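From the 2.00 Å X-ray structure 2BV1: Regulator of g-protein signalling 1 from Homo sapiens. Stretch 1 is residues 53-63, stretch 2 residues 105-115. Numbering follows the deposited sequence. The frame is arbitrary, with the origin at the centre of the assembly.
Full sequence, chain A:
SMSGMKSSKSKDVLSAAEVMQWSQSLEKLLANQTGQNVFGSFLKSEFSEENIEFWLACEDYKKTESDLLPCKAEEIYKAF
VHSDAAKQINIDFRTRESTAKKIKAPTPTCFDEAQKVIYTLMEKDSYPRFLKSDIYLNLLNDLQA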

# COMPACT_ATOMS: atom_id res chain seq x y z
N GLU A 53 -3.52 -1.39 1.17
CA GLU A 53 -4.31 -2.37 0.45
C GLU A 53 -4.35 -2.09 -1.02
O GLU A 53 -4.15 -3.00 -1.84
CB GLU A 53 -5.68 -2.40 1.05
CG GLU A 53 -5.66 -3.05 2.38
CD GLU A 53 -7.04 -3.26 2.91
OE1 GLU A 53 -8.01 -2.65 2.37
OE2 GLU A 53 -7.14 -4.02 3.89
N PHE A 54 -4.53 -0.82 -1.38
CA PHE A 54 -4.41 -0.41 -2.76
C PHE A 54 -3.06 -0.72 -3.31
O PHE A 54 -2.94 -1.32 -4.39
CB PHE A 54 -4.71 1.11 -2.97
CG PHE A 54 -4.54 1.56 -4.36
CD1 PHE A 54 -5.39 1.08 -5.37
CD2 PHE A 54 -3.47 2.40 -4.73
CE1 PHE A 54 -5.21 1.49 -6.72
CE2 PHE A 54 -3.30 2.81 -6.03
CZ PHE A 54 -4.15 2.36 -7.06
N TRP A 55 -2.02 -0.34 -2.57
CA TRP A 55 -0.65 -0.58 -3.01
C TRP A 55 -0.37 -2.08 -3.26
O TRP A 55 0.14 -2.45 -4.29
CB TRP A 55 0.34 0.02 -1.99
CG TRP A 55 1.73 -0.01 -2.47
CD1 TRP A 55 2.35 0.94 -3.21
CD2 TRP A 55 2.70 -1.05 -2.26
NE1 TRP A 55 3.63 0.56 -3.48
CE2 TRP A 55 3.87 -0.65 -2.91
CE3 TRP A 55 2.68 -2.28 -1.58
CZ2 TRP A 55 5.01 -1.43 -2.93
CZ3 TRP A 55 3.83 -3.04 -1.58
CH2 TRP A 55 4.98 -2.61 -2.25
N LEU A 56 -0.73 -2.94 -2.31
CA LEU A 56 -0.61 -4.39 -2.47
C LEU A 56 -1.47 -4.94 -3.62
O LEU A 56 -1.06 -5.89 -4.30
CB LEU A 56 -1.01 -5.10 -1.16
CG LEU A 56 -0.12 -4.80 0.03
CD1 LEU A 56 -0.83 -5.11 1.40
CD2 LEU A 56 1.22 -5.52 -0.14
N ALA A 57 -2.66 -4.39 -3.85
CA ALA A 57 -3.48 -4.81 -5.00
C ALA A 57 -2.78 -4.48 -6.32
O ALA A 57 -2.85 -5.23 -7.31
CB ALA A 57 -4.86 -4.16 -4.95
N CYS A 58 -2.10 -3.34 -6.35
CA CYS A 58 -1.40 -2.93 -7.57
C CYS A 58 -0.24 -3.86 -7.87
O CYS A 58 0.00 -4.18 -9.02
CB CYS A 58 -0.88 -1.47 -7.45
SG CYS A 58 -2.20 -0.27 -7.45
N GLU A 59 0.46 -4.30 -6.82
CA GLU A 59 1.57 -5.25 -6.95
C GLU A 59 1.04 -6.56 -7.51
O GLU A 59 1.59 -7.12 -8.44
CB GLU A 59 2.26 -5.49 -5.59
CG GLU A 59 3.04 -4.25 -5.06
CD GLU A 59 4.12 -3.84 -6.02
OE1 GLU A 59 3.94 -2.82 -6.73
OE2 GLU A 59 5.12 -4.59 -6.13
N ASP A 60 -0.11 -6.97 -7.00
CA ASP A 60 -0.75 -8.19 -7.43
C ASP A 60 -1.35 -8.06 -8.85
O ASP A 60 -1.31 -9.02 -9.65
CB ASP A 60 -1.68 -8.67 -6.28
CG ASP A 60 -3.05 -8.99 -6.71
OD1 ASP A 60 -3.21 -10.00 -7.44
OD2 ASP A 60 -3.98 -8.24 -6.26
N TYR A 61 -1.78 -6.85 -9.22
CA TYR A 61 -2.25 -6.59 -10.59
C TYR A 61 -1.14 -6.79 -11.62
O TYR A 61 -1.36 -7.33 -12.72
CB TYR A 61 -2.90 -5.21 -10.70
CG TYR A 61 -3.19 -4.76 -12.09
CD1 TYR A 61 -4.41 -5.09 -12.71
CD2 TYR A 61 -2.28 -3.93 -12.79
CE1 TYR A 61 -4.70 -4.66 -14.00
CE2 TYR A 61 -2.57 -3.50 -14.11
CZ TYR A 61 -3.78 -3.86 -14.70
OH TYR A 61 -4.09 -3.47 -15.98
N LYS A 62 0.07 -6.37 -11.24
CA LYS A 62 1.24 -6.36 -12.13
C LYS A 62 1.77 -7.73 -12.46
O LYS A 62 2.44 -7.89 -13.47
CB LYS A 62 2.36 -5.52 -11.51
CG LYS A 62 2.25 -4.05 -11.84
CD LYS A 62 3.42 -3.23 -11.22
CE LYS A 62 3.20 -2.88 -9.79
NZ LYS A 62 4.17 -1.83 -9.29
N LYS A 63 1.48 -8.71 -11.62
CA LYS A 63 1.85 -10.09 -11.89
C LYS A 63 0.63 -10.90 -12.39
O LYS A 63 0.64 -12.11 -12.33
CB LYS A 63 2.42 -10.76 -10.63
CG LYS A 63 3.48 -9.97 -9.78
CD LYS A 63 3.35 -10.42 -8.30
CE LYS A 63 4.51 -9.97 -7.40
NZ LYS A 63 4.04 -9.30 -6.10
N ALA A 105 -9.11 -0.07 -21.27
CA ALA A 105 -8.23 -0.96 -22.04
C ALA A 105 -6.88 -1.06 -21.35
O ALA A 105 -5.90 -0.51 -21.81
CB ALA A 105 -8.06 -0.45 -23.46
N PRO A 106 -6.84 -1.76 -20.20
CA PRO A 106 -5.71 -1.70 -19.31
C PRO A 106 -4.47 -2.52 -19.72
O PRO A 106 -4.60 -3.58 -20.33
CB PRO A 106 -6.29 -2.23 -18.00
CG PRO A 106 -7.33 -3.15 -18.41
CD PRO A 106 -7.90 -2.64 -19.68
N THR A 107 -3.30 -2.00 -19.36
CA THR A 107 -2.03 -2.69 -19.51
C THR A 107 -1.47 -2.89 -18.12
O THR A 107 -2.01 -2.36 -17.15
CB THR A 107 -1.02 -1.85 -20.34
OG1 THR A 107 -0.60 -0.72 -19.57
CG2 THR A 107 -1.64 -1.37 -21.65
N PRO A 108 -0.36 -3.65 -18.02
CA PRO A 108 0.28 -3.84 -16.72
C PRO A 108 0.72 -2.56 -15.97
O PRO A 108 0.99 -2.62 -14.80
CB PRO A 108 1.51 -4.72 -17.06
CG PRO A 108 1.17 -5.37 -18.37
CD PRO A 108 0.34 -4.40 -19.10
N THR A 109 0.79 -1.42 -16.65
CA THR A 109 1.23 -0.17 -16.02
C THR A 109 0.07 0.77 -15.68
O THR A 109 0.29 1.93 -15.30
CB THR A 109 2.16 0.61 -16.96
OG1 THR A 109 1.44 0.98 -18.14
CG2 THR A 109 3.39 -0.21 -17.30
N CYS A 110 -1.14 0.26 -15.83
CA CYS A 110 -2.35 1.05 -15.62
C CYS A 110 -2.34 1.91 -14.32
O CYS A 110 -2.72 3.09 -14.34
CB CYS A 110 -3.57 0.10 -15.66
SG CYS A 110 -5.18 0.80 -15.25
N PHE A 111 -1.97 1.29 -13.20
CA PHE A 111 -2.09 1.90 -11.87
C PHE A 111 -0.80 2.52 -11.34
O PHE A 111 -0.79 2.98 -10.17
CB PHE A 111 -2.61 0.86 -10.84
CG PHE A 111 -3.98 0.38 -11.13
CD1 PHE A 111 -5.08 1.23 -10.93
CD2 PHE A 111 -4.20 -0.90 -11.63
CE1 PHE A 111 -6.37 0.81 -11.22
CE2 PHE A 111 -5.48 -1.33 -11.95
CZ PHE A 111 -6.56 -0.50 -11.73
N ASP A 112 0.26 2.54 -12.16
CA ASP A 112 1.58 3.07 -11.78
C ASP A 112 1.54 4.51 -11.26
O ASP A 112 2.21 4.85 -10.29
CB ASP A 112 2.53 3.02 -12.96
CG ASP A 112 3.06 1.61 -13.25
OD1 ASP A 112 2.69 0.65 -12.54
OD2 ASP A 112 3.87 1.50 -14.18
N GLU A 113 0.74 5.36 -11.89
CA GLU A 113 0.66 6.77 -11.48
C GLU A 113 -0.04 6.88 -10.12
O GLU A 113 0.46 7.54 -9.19
CB GLU A 113 -0.06 7.62 -12.53
CG GLU A 113 0.82 8.19 -13.63
CD GLU A 113 0.05 9.12 -14.57
OE1 GLU A 113 -0.94 9.77 -14.12
OE2 GLU A 113 0.44 9.20 -15.77
N ALA A 114 -1.19 6.24 -10.00
CA ALA A 114 -1.95 6.25 -8.76
C ALA A 114 -1.17 5.58 -7.64
O ALA A 114 -1.18 6.04 -6.48
CB ALA A 114 -3.32 5.62 -8.94
N GLN A 115 -0.41 4.56 -7.98
CA GLN A 115 0.33 3.78 -6.98
C GLN A 115 1.46 4.68 -6.42
O GLN A 115 1.73 4.70 -5.24
CB GLN A 115 0.93 2.54 -7.60
CG GLN A 115 1.60 1.65 -6.55
CD GLN A 115 2.16 0.35 -7.09
OE1 GLN A 115 2.35 0.19 -8.29
NE2 GLN A 115 2.43 -0.60 -6.19

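Packing of a helix against a turn-rich segment and the helix that follows it in human regulator of G-protein signalling 1. Stretch 1 is already helical at Glu53, its backbone bonds running i to i+4, as in Tyr61 N to Ala57 O (2.7 Å). Stretch 2 passes through two overlapping type I turns, Thr107 to Cys110 and Thr109 to Asp112, before becoming helical at Asp112. The two stretches run antiparallel: CA atoms pair Trp55 with Gln115 (6.0 Å), Cys58 with Phe111 (6.5 Å) and Lys62 with Pro108 (5.3 Å), and about 606 Å² is buried in all.

Tyr61 anchors the turn end. Its CA-to-CB bond points toward stretch 2, and chi1 of 170° (t) with chi2 of 87° extends the ring so that Tyr61 OH reaches the loop backbone and donates a hydrogen bond to Thr107 O (2.6 Å). Thr107 O also accepts a hydrogen bond from Cys110 N (3.1 Å) within the first turn, so the phenol binds at the turn's own closing bond. Pro106 and Cys110 add apolar contacts: Pro106 CB lies 3.2 Å from Tyr61 OH, and Cys110 CB lies 4.0 Å from Tyr61 CE2. The CA-to-CB bond of Thr107 points away from stretch 1; in the p rotamer (70°), Thr107 OG1 accepts a hydrogen bond from Thr109 OG1 (3.0 Å), also a p rotamer, and a weak one from Thr109 N (3.3 Å).

Phe111, in the m rotamer (-64°), directs its ring edge at one face of Tyr61: the planes stand at 84°, the centroids are 5.0 Å apart, and Phe111 CD2 comes to 3.8 Å from Tyr61 CD2. An edge-to-face pair of this kind sets slightly positive ring hydrogens against a pi cloud. Cys58, also m (-70°), places SG 3.6 Å from Phe111 CB, a snug apolar contact, with the sulfur lying obliquely to the ring. Phe54 starts sideways, but its t rotamer (178°) carries the ring end inward, where CZ meets Ala114 CB at 3.9 Å and Phe111 CD1 at 4.1 Å.

Gln115 supplies the polar counterpart. With chi1 and chi2 both t (-175° and 177°), it is nearly fully extended, and its side chain fits as a knob among Trp55, Cys58, Glu59 and Lys62. Both ends of the amide are used: Gln115 NE2 donates to Glu59 OE1 (2.7 Å, angle 161°), while Gln115 OE1 accepts from Lys62 NZ (2.9 Å). Glu59 begins away from stretch 2, yet chi1 and chi2 both m (-69° and -60°) fold its carboxylate back to the amide. Lys62 NZ also forms a salt bridge with Glu59 OE1 (2.8 Å), closing a three-residue polar network in which that oxygen receives both donors. Gln115 NE2 also lies over one face of the Trp55 ring; its 3.2 Å approach to Trp55 NE1 joins two donors and is no hydrogen bond.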